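Local coordinates for PbSGBP-B lipoprotein (Prevotella bryantii B14, PDB 6D2Y) that probably binds polysaccharides at the cell surface as a surface glycan-binding lipoprotein and carries a bound magnesium ion, at residues I319-G324 with T388-V393; A323-G328 with P447-D452. All coordinates share one frame; numbering follows the deposited sequence.

Contact 1: I319-G324 with T388-V393; sequences IPADAG and TGDKWV
Two turns at the rim of a beta sandwich meet here: the type I turn Pro320-Ala323, which follows strand 311-318, and the type I' turn Thr388-Lys391, which leads into strand 393-398. Ala321 N donates a hydrogen bond to Asp390 OD2 (3.3 Å), coming from above the carboxylate plane, 49° out of it. The carboxylate reaches over the start of the other turn with Asp390 OD2 3.3 Å from Pro320 CA and OD1 3.4 Å from Ala321 CB. A water extends the link by donating to Asp390 OD2 and to Asp322 OD2 and accepting from Asp322 N; its proton donation probably eases the repulsion between two carboxylates whose OD2 atoms stand 4.9 Å apart. Deeper in, Thr388 N makes a weak, nearly straight bond to Ile319 O (3.4 Å, 169°), and Thr388 CG2 packs at 4.1 Å from Ile319 CB. Thr388 OG1, set between backbone N and carbonyl carbon (chi1 87°), donates to Lys391 O at 2.6 Å, bracing a turn that is closed by the backbone bond from Lys391 N to Thr388 O. The buried Ile319 also touches Trp325 and Ile449, while Trp392, just past the second turn, packs on Leu318 and Lys450. Strands 311-318 and 393-398 are antiparallel neighbours in one sheet, with backbone bonding between Val393 and Met317, and the two turns meet just beyond the paired ends of these strands.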
ATOM      1  N   ILE A 319       9.603 -11.453  11.057  1.00 42.29           N
ATOM      2  CA  ILE A 319       9.384 -11.808  12.457  1.00 48.68           C
ATOM      3  C   ILE A 319       9.309 -13.326  12.551  1.00 52.43           C
ATOM      4  O   ILE A 319       8.378 -13.931  11.999  1.00 46.61           O
ATOM      5  CB  ILE A 319       8.109 -11.164  13.019  1.00 50.59           C
ATOM      6  CG1 ILE A 319       8.204  -9.640  12.985  1.00 55.63           C
ATOM      7  CG2 ILE A 319       7.856 -11.647  14.438  1.00 43.45           C
ATOM      8  CD1 ILE A 319       7.022  -8.960  13.635  1.00 55.82           C
ATOM      9  N   PRO A 320      10.256 -13.979  13.224  1.00 56.29           N
ATOM     10  CA  PRO A 320      10.195 -15.440  13.347  1.00 56.00           C
ATOM     11  C   PRO A 320       8.937 -15.886  14.077  1.00 53.73           C
ATOM     12  O   PRO A 320       8.425 -15.199  14.963  1.00 53.28           O
ATOM     13  CB  PRO A 320      11.457 -15.782  14.148  1.00 56.88           C
ATOM     14  CG  PRO A 320      12.375 -14.626  13.920  1.00 55.96           C
ATOM     15  CD  PRO A 320      11.487 -13.425  13.809  1.00 58.93           C
ATOM     16  N   ALA A 321       8.433 -17.059  13.684  1.00 62.20           N
ATOM     17  CA  ALA A 321       7.231 -17.596  14.311  1.00 64.54           C
ATOM     18  C   ALA A 321       7.439 -17.857  15.798  1.00 59.29           C
ATOM     19  O   ALA A 321       6.498 -17.721  16.587  1.00 53.75           O
ATOM     20  CB  ALA A 321       6.797 -18.881  13.602  1.00 67.43           C
ATOM     21  N   ASP A 322       8.654 -18.228  16.198  1.00 57.29           N
ATOM     22  CA  ASP A 322       8.961 -18.464  17.603  1.00 60.54           C
ATOM     23  C   ASP A 322       9.288 -17.185  18.365  1.00 54.65           C
ATOM     24  O   ASP A 322       9.624 -17.258  19.552  1.00 59.25           O
ATOM     25  CB  ASP A 322      10.126 -19.452  17.731  1.00 64.75           C
ATOM     26  CG  ASP A 322      11.329 -19.051  16.897  1.00 70.51           C
ATOM     27  OD1 ASP A 322      11.869 -17.946  17.112  1.00 74.84           O
ATOM     28  OD2 ASP A 322      11.743 -19.849  16.031  1.00 76.71           O
ATOM     29  N   ALA A 323       9.199 -16.021  17.721  1.00 52.11           N
ATOM     30  CA  ALA A 323       9.539 -14.748  18.346  1.00 48.98           C
ATOM     31  C   ALA A 323       8.499 -13.698  17.951  1.00 50.99           C
ATOM     32  O   ALA A 323       8.808 -12.650  17.391  1.00 55.24           O
ATOM     33  CB  ALA A 323      10.949 -14.310  17.957  1.00 48.17           C
ATOM     34  N   GLY A 324       7.238 -13.987  18.263  1.00 49.82           N
ATOM     35  CA  GLY A 324       6.158 -13.117  17.846  1.00 45.91           C
ATOM     36  C   GLY A 324       6.215 -11.754  18.511  1.00 52.24           C
ATOM     37  O   GLY A 324       6.747 -11.584  19.609  1.00 46.59           O
ATOM     38  N   THR A 388       5.248 -13.136  11.022  1.00 46.71           N
ATOM     39  CA  THR A 388       5.051 -13.243   9.579  1.00 54.57           C
ATOM     40  C   THR A 388       5.498 -14.597   9.035  1.00 56.91           C
ATOM     41  O   THR A 388       5.889 -14.691   7.868  1.00 54.67           O
ATOM     42  CB  THR A 388       5.776 -12.117   8.836  1.00 60.65           C
ATOM     43  OG1 THR A 388       7.142 -12.501   8.575  1.00 58.79           O
ATOM     44  CG2 THR A 388       5.766 -10.828   9.655  1.00 64.80           C
ATOM     45  N   GLY A 389       5.464 -15.643   9.860  1.00 57.55           N
ATOM     46  CA  GLY A 389       5.735 -16.996   9.408  1.00 57.66           C
ATOM     47  C   GLY A 389       7.140 -17.261   8.920  1.00 54.71           C
ATOM     48  O   GLY A 389       7.341 -18.191   8.134  1.00 57.53           O
ATOM     49  N   ASP A 390       8.121 -16.477   9.368  1.00 51.38           N
ATOM     50  CA  ASP A 390       9.521 -16.586   8.957  1.00 51.18           C
ATOM     51  C   ASP A 390       9.740 -16.212   7.495  1.00 48.42           C
ATOM     52  O   ASP A 390      10.739 -16.623   6.895  1.00 49.42           O
ATOM     53  CB  ASP A 390      10.090 -17.986   9.222  1.00 57.49           C
ATOM     54  CG  ASP A 390       9.843 -18.460  10.638  1.00 67.75           C
ATOM     55  OD1 ASP A 390       8.839 -19.169  10.860  1.00 71.01           O
ATOM     56  OD2 ASP A 390      10.655 -18.129  11.528  1.00 70.12           O
ATOM     57  N   LYS A 391       8.833 -15.443   6.902  1.00 50.90           N
ATOM     58  CA  LYS A 391       9.026 -14.903   5.566  1.00 52.78           C
ATOM     59  C   LYS A 391       9.219 -13.395   5.639  1.00 49.64           C
ATOM     60  O   LYS A 391       8.777 -12.733   6.583  1.00 43.18           O
ATOM     61  CB  LYS A 391       7.841 -15.225   4.646  1.00 51.79           C
ATOM     62  CG  LYS A 391       7.670 -16.703   4.326  1.00 53.23           C
ATOM     63  CD  LYS A 391       6.694 -17.357   5.283  1.00 64.01           C
ATOM     64  CE  LYS A 391       6.363 -18.782   4.868  1.00 63.74           C
ATOM     65  NZ  LYS A 391       5.362 -19.393   5.788  1.00 62.63           N
ATOM     66  N   TRP A 392       9.895 -12.862   4.627  1.00 49.10           N
ATOM     67  CA  TRP A 392      10.037 -11.422   4.484  1.00 46.44           C
ATOM     68  C   TRP A 392       8.798 -10.855   3.803  1.00 47.71           C
ATOM     69  O   TRP A 392       8.370 -11.357   2.758  1.00 48.60           O
ATOM     70  CB  TRP A 392      11.288 -11.085   3.675  1.00 45.38           C
ATOM     71  CG  TRP A 392      12.577 -11.357   4.392  1.00 44.38           C
ATOM     72  CD1 TRP A 392      13.324 -12.499   4.337  1.00 47.79           C
ATOM     73  CD2 TRP A 392      13.277 -10.463   5.266  1.00 41.21           C
ATOM     74  NE1 TRP A 392      14.444 -12.371   5.122  1.00 47.43           N
ATOM     75  CE2 TRP A 392      14.438 -11.131   5.705  1.00 44.84           C
ATOM     76  CE3 TRP A 392      13.034  -9.163   5.720  1.00 40.65           C
ATOM     77  CZ2 TRP A 392      15.355 -10.542   6.576  1.00 41.37           C
ATOM     78  CZ3 TRP A 392      13.945  -8.581   6.586  1.00 41.91           C
ATOM     79  CH2 TRP A 392      15.090  -9.272   7.004  1.00 41.83           C
ATOM     80  N   VAL A 393       8.219  -9.816   4.400  1.00 48.79           N
ATOM     81  CA  VAL A 393       7.053  -9.139   3.851  1.00 45.62           C
ATOM     82  C   VAL A 393       7.359  -7.651   3.751  1.00 44.86           C
ATOM     83  O   VAL A 393       8.125  -7.099   4.547  1.00 41.54           O
ATOM     84  CB  VAL A 393       5.786  -9.380   4.702  1.00 46.71           C
ATOM     85  CG1 VAL A 393       5.417 -10.861   4.706  1.00 40.45           C
ATOM     86  CG2 VAL A 393       5.989  -8.871   6.122  1.00 49.01           C
TER
HETATM   87  O   HOH W   1      10.617 -19.184  13.830  1.00 64.74           O

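Contact 2: A323-G328 with P447-D452. With MG (magnesium ion), chain B.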
ATOM      1  N   ALA A 323       9.199 -16.021  17.721  1.00 52.11           N
ATOM      2  CA  ALA A 323       9.539 -14.748  18.346  1.00 48.98           C
ATOM      3  C   ALA A 323       8.499 -13.698  17.951  1.00 50.99           C
ATOM      4  O   ALA A 323       8.808 -12.650  17.391  1.00 55.24           O
ATOM      5  CB  ALA A 323      10.949 -14.310  17.957  1.00 48.17           C
ATOM      6  N   GLY A 324       7.238 -13.987  18.263  1.00 49.82           N
ATOM      7  CA  GLY A 324       6.158 -13.117  17.846  1.00 45.91           C
ATOM      8  C   GLY A 324       6.215 -11.754  18.511  1.00 52.24           C
ATOM      9  O   GLY A 324       6.747 -11.584  19.609  1.00 46.59           O
ATOM     10  N   TRP A 325       5.649 -10.770  17.819  1.00 51.73           N
ATOM     11  CA  TRP A 325       5.597  -9.384  18.271  1.00 53.91           C
ATOM     12  C   TRP A 325       4.155  -9.070  18.642  1.00 58.11           C
ATOM     13  O   TRP A 325       3.300  -8.926  17.761  1.00 63.84           O
ATOM     14  CB  TRP A 325       6.111  -8.445  17.182  1.00 46.29           C
ATOM     15  CG  TRP A 325       5.967  -6.989  17.497  1.00 48.53           C
ATOM     16  CD1 TRP A 325       6.050  -6.400  18.725  1.00 43.82           C
ATOM     17  CD2 TRP A 325       5.716  -5.934  16.562  1.00 50.02           C
ATOM     18  NE1 TRP A 325       5.864  -5.042  18.613  1.00 48.53           N
ATOM     19  CE2 TRP A 325       5.660  -4.731  17.295  1.00 46.28           C
ATOM     20  CE3 TRP A 325       5.535  -5.889  15.176  1.00 49.26           C
ATOM     21  CZ2 TRP A 325       5.428  -3.497  16.689  1.00 43.83           C
ATOM     22  CZ3 TRP A 325       5.306  -4.663  14.577  1.00 52.33           C
ATOM     23  CH2 TRP A 325       5.256  -3.485  15.332  1.00 49.30           C
ATOM     24  N   GLY A 326       3.885  -8.967  19.940  1.00 56.48           N
ATOM     25  CA  GLY A 326       2.522  -8.801  20.401  1.00 57.89           C
ATOM     26  C   GLY A 326       2.305  -7.625  21.328  1.00 56.66           C
ATOM     27  O   GLY A 326       1.189  -7.416  21.815  1.00 57.95           O
ATOM     28  N   ALA A 327       3.351  -6.847  21.590  1.00 51.45           N
ATOM     29  CA  ALA A 327       3.203  -5.680  22.447  1.00 56.73           C
ATOM     30  C   ALA A 327       4.200  -4.618  22.017  1.00 58.98           C
ATOM     31  O   ALA A 327       5.201  -4.904  21.357  1.00 57.89           O
ATOM     32  CB  ALA A 327       3.399  -6.033  23.926  1.00 59.37           C
ATOM     33  N   GLY A 328       3.913  -3.382  22.403  1.00 60.65           N
ATOM     34  CA  GLY A 328       4.809  -2.287  22.135  1.00 59.28           C
ATOM     35  C   GLY A 328       4.694  -1.786  20.718  1.00 59.74           C
ATOM     36  O   GLY A 328       5.264  -2.352  19.778  1.00 59.02           O
ATOM     37  N   PRO A 447      10.022 -10.384  21.229  1.00 54.06           N
ATOM     38  CA  PRO A 447       9.932 -10.214  19.778  1.00 50.06           C
ATOM     39  C   PRO A 447      11.293 -10.065  19.118  1.00 49.21           C
ATOM     40  O   PRO A 447      12.235  -9.504  19.682  1.00 46.82           O
ATOM     41  CB  PRO A 447       9.110  -8.930  19.632  1.00 45.03           C
ATOM     42  CG  PRO A 447       9.486  -8.133  20.839  1.00 44.77           C
ATOM     43  CD  PRO A 447       9.754  -9.125  21.949  1.00 47.18           C
ATOM     44  N   ILE A 448      11.379 -10.594  17.901  1.00 49.58           N
ATOM     45  CA  ILE A 448      12.532 -10.421  17.026  1.00 48.85           C
ATOM     46  C   ILE A 448      12.018  -9.843  15.717  1.00 52.98           C
ATOM     47  O   ILE A 448      11.211 -10.479  15.027  1.00 54.81           O
ATOM     48  CB  ILE A 448      13.283 -11.738  16.783  1.00 46.65           C
ATOM     49  CG1 ILE A 448      14.037 -12.168  18.045  1.00 48.09           C
ATOM     50  CG2 ILE A 448      14.241 -11.589  15.607  1.00 45.83           C
ATOM     51  CD1 ILE A 448      15.053 -13.276  17.810  1.00 45.99           C
ATOM     52  N   ILE A 449      12.469  -8.639  15.384  1.00 44.20           N
ATOM     53  CA  ILE A 449      12.038  -7.940  14.180  1.00 39.55           C
ATOM     54  C   ILE A 449      13.275  -7.631  13.357  1.00 43.37           C
ATOM     55  O   ILE A 449      14.113  -6.813  13.759  1.00 40.99           O
ATOM     56  CB  ILE A 449      11.257  -6.659  14.497  1.00 40.53           C
ATOM     57  CG1 ILE A 449       9.948  -6.996  15.205  1.00 41.43           C
ATOM     58  CG2 ILE A 449      11.024  -5.852  13.228  1.00 41.53           C
ATOM     59  CD1 ILE A 449       9.296  -5.809  15.866  1.00 42.65           C
ATOM     60  N   LYS A 450      13.392  -8.281  12.209  1.00 39.93           N
ATOM     61  CA  LYS A 450      14.478  -8.029  11.279  1.00 36.85           C
ATOM     62  C   LYS A 450      13.972  -7.126  10.166  1.00 36.02           C
ATOM     63  O   LYS A 450      12.922  -7.388   9.577  1.00 40.80           O
ATOM     64  CB  LYS A 450      15.032  -9.341  10.728  1.00 39.60           C
ATOM     65  CG  LYS A 450      15.511 -10.269  11.831  1.00 43.37           C
ATOM     66  CD  LYS A 450      16.131 -11.546  11.291  1.00 46.59           C
ATOM     67  CE  LYS A 450      16.638 -12.416  12.433  1.00 46.93           C
ATOM     68  NZ  LYS A 450      17.125 -13.735  11.950  1.00 49.93           N
ATOM     69  N   ILE A 451      14.708  -6.056   9.897  1.00 40.24           N
ATOM     70  CA  ILE A 451      14.291  -5.036   8.947  1.00 37.40           C
ATOM     71  C   ILE A 451      15.394  -4.857   7.919  1.00 40.44           C
ATOM     72  O   ILE A 451      16.583  -4.863   8.258  1.00 42.84           O
ATOM     73  CB  ILE A 451      13.972  -3.706   9.664  1.00 36.59           C
ATOM     74  CG1 ILE A 451      12.719  -3.861  10.523  1.00 33.95           C
ATOM     75  CG2 ILE A 451      13.798  -2.570   8.668  1.00 33.74           C
ATOM     76  CD1 ILE A 451      12.478  -2.713  11.481  1.00 33.08           C
ATOM     77  N   ASP A 452      15.001  -4.717   6.657  1.00 39.27           N
ATOM     78  CA  ASP A 452      15.945  -4.362   5.612  1.00 43.55           C
ATOM     79  C   ASP A 452      15.200  -3.564   4.549  1.00 41.34           C
ATOM     80  O   ASP A 452      13.971  -3.603   4.462  1.00 43.98           O
ATOM     81  CB  ASP A 452      16.623  -5.617   5.033  1.00 53.13           C
ATOM     82  CG  ASP A 452      17.677  -5.289   3.994  1.00 56.79           C
ATOM     83  OD1 ASP A 452      17.775  -6.021   2.987  1.00 58.15           O
ATOM     84  OD2 ASP A 452      18.398  -4.289   4.180  1.00 49.84           O
TER
HETATM   85 MG    MG B 501      20.157  -5.711   2.999  1.00 26.21          MG
HETATM   86  O   HOH W   2      19.378  -5.164   1.221  1.00 35.06           O
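The CD1 methyl of Ile449 sits over one face of the Trp325 indole, 3.9 Å from the centroid of the five-membered ring and 22° off its normal, a CH-pi contact. It is offset toward the rim and comes nearest the ring-fusion atom, with Ile449 CD1 3.6 Å from Trp325 CD2. Pro447 approaches the same side chain obliquely, its CB 3.9 Å from Trp325 CB. Ala323 directs its methyl at the second segment, where Ala323 CB meets Ile448 CB at 3.7 Å. One weak backbone bond accompanies this packing, Ile448 N to Ala323 O at 3.3 Å, and the CA-H of Pro447 makes further contacts with the carbonyl oxygens of Ala323 and Gly324.

The indole is placed by its own loop. Trp325 CG stands anti to the backbone N (chi1 174°), and Trp325 NE1 donates to Gly328 O at 3.0 Å, which lies at the ring edge and in its plane; a weaker bond from Trp325 NE1 goes to Ala327 O. Both carbonyls thus help fix the ring's rotation beneath the Ile449 methyl. Trp377 meets Trp325 edge-to-face, and Met317 and Leu428, from strands of two different sheets, touch both Trp325 and Ile449. At the far end of the second segment, away from the packing with 323-328, Asp452 grips magnesium with both carboxylate oxygens, Asp452 OD1 at 2.4 Å, in a site completed by Asp225, Asp227, Ser255, Asn257 and a water. An aromatic loop residue wedged against aliphatic side chains from two sheets is characteristic of the hydrophobic interior of a beta sandwich.

In the fold
Both contacts start from the loop between strands 311-318 and 330-335, share Ala323 and Gly324, and have centres about 8 Å apart. Contact 1 lies at the surface and relies on a carboxylate, a water and a weak backbone bond to join two turns. Contact 2 is buried and almost wholly apolar, the same loop now turning inward against residues 447-449, which lead into strand 449-458. They touch directly: Ile319 CD1 packs 3.7 Å from Trp325 CB, and Pro320 CD lies 3.2 Å from Ile448 O. The loop thus shows solvent a polar turn and sends Trp325 inward, beside a strand that also supplies a magnesium ligand farther along.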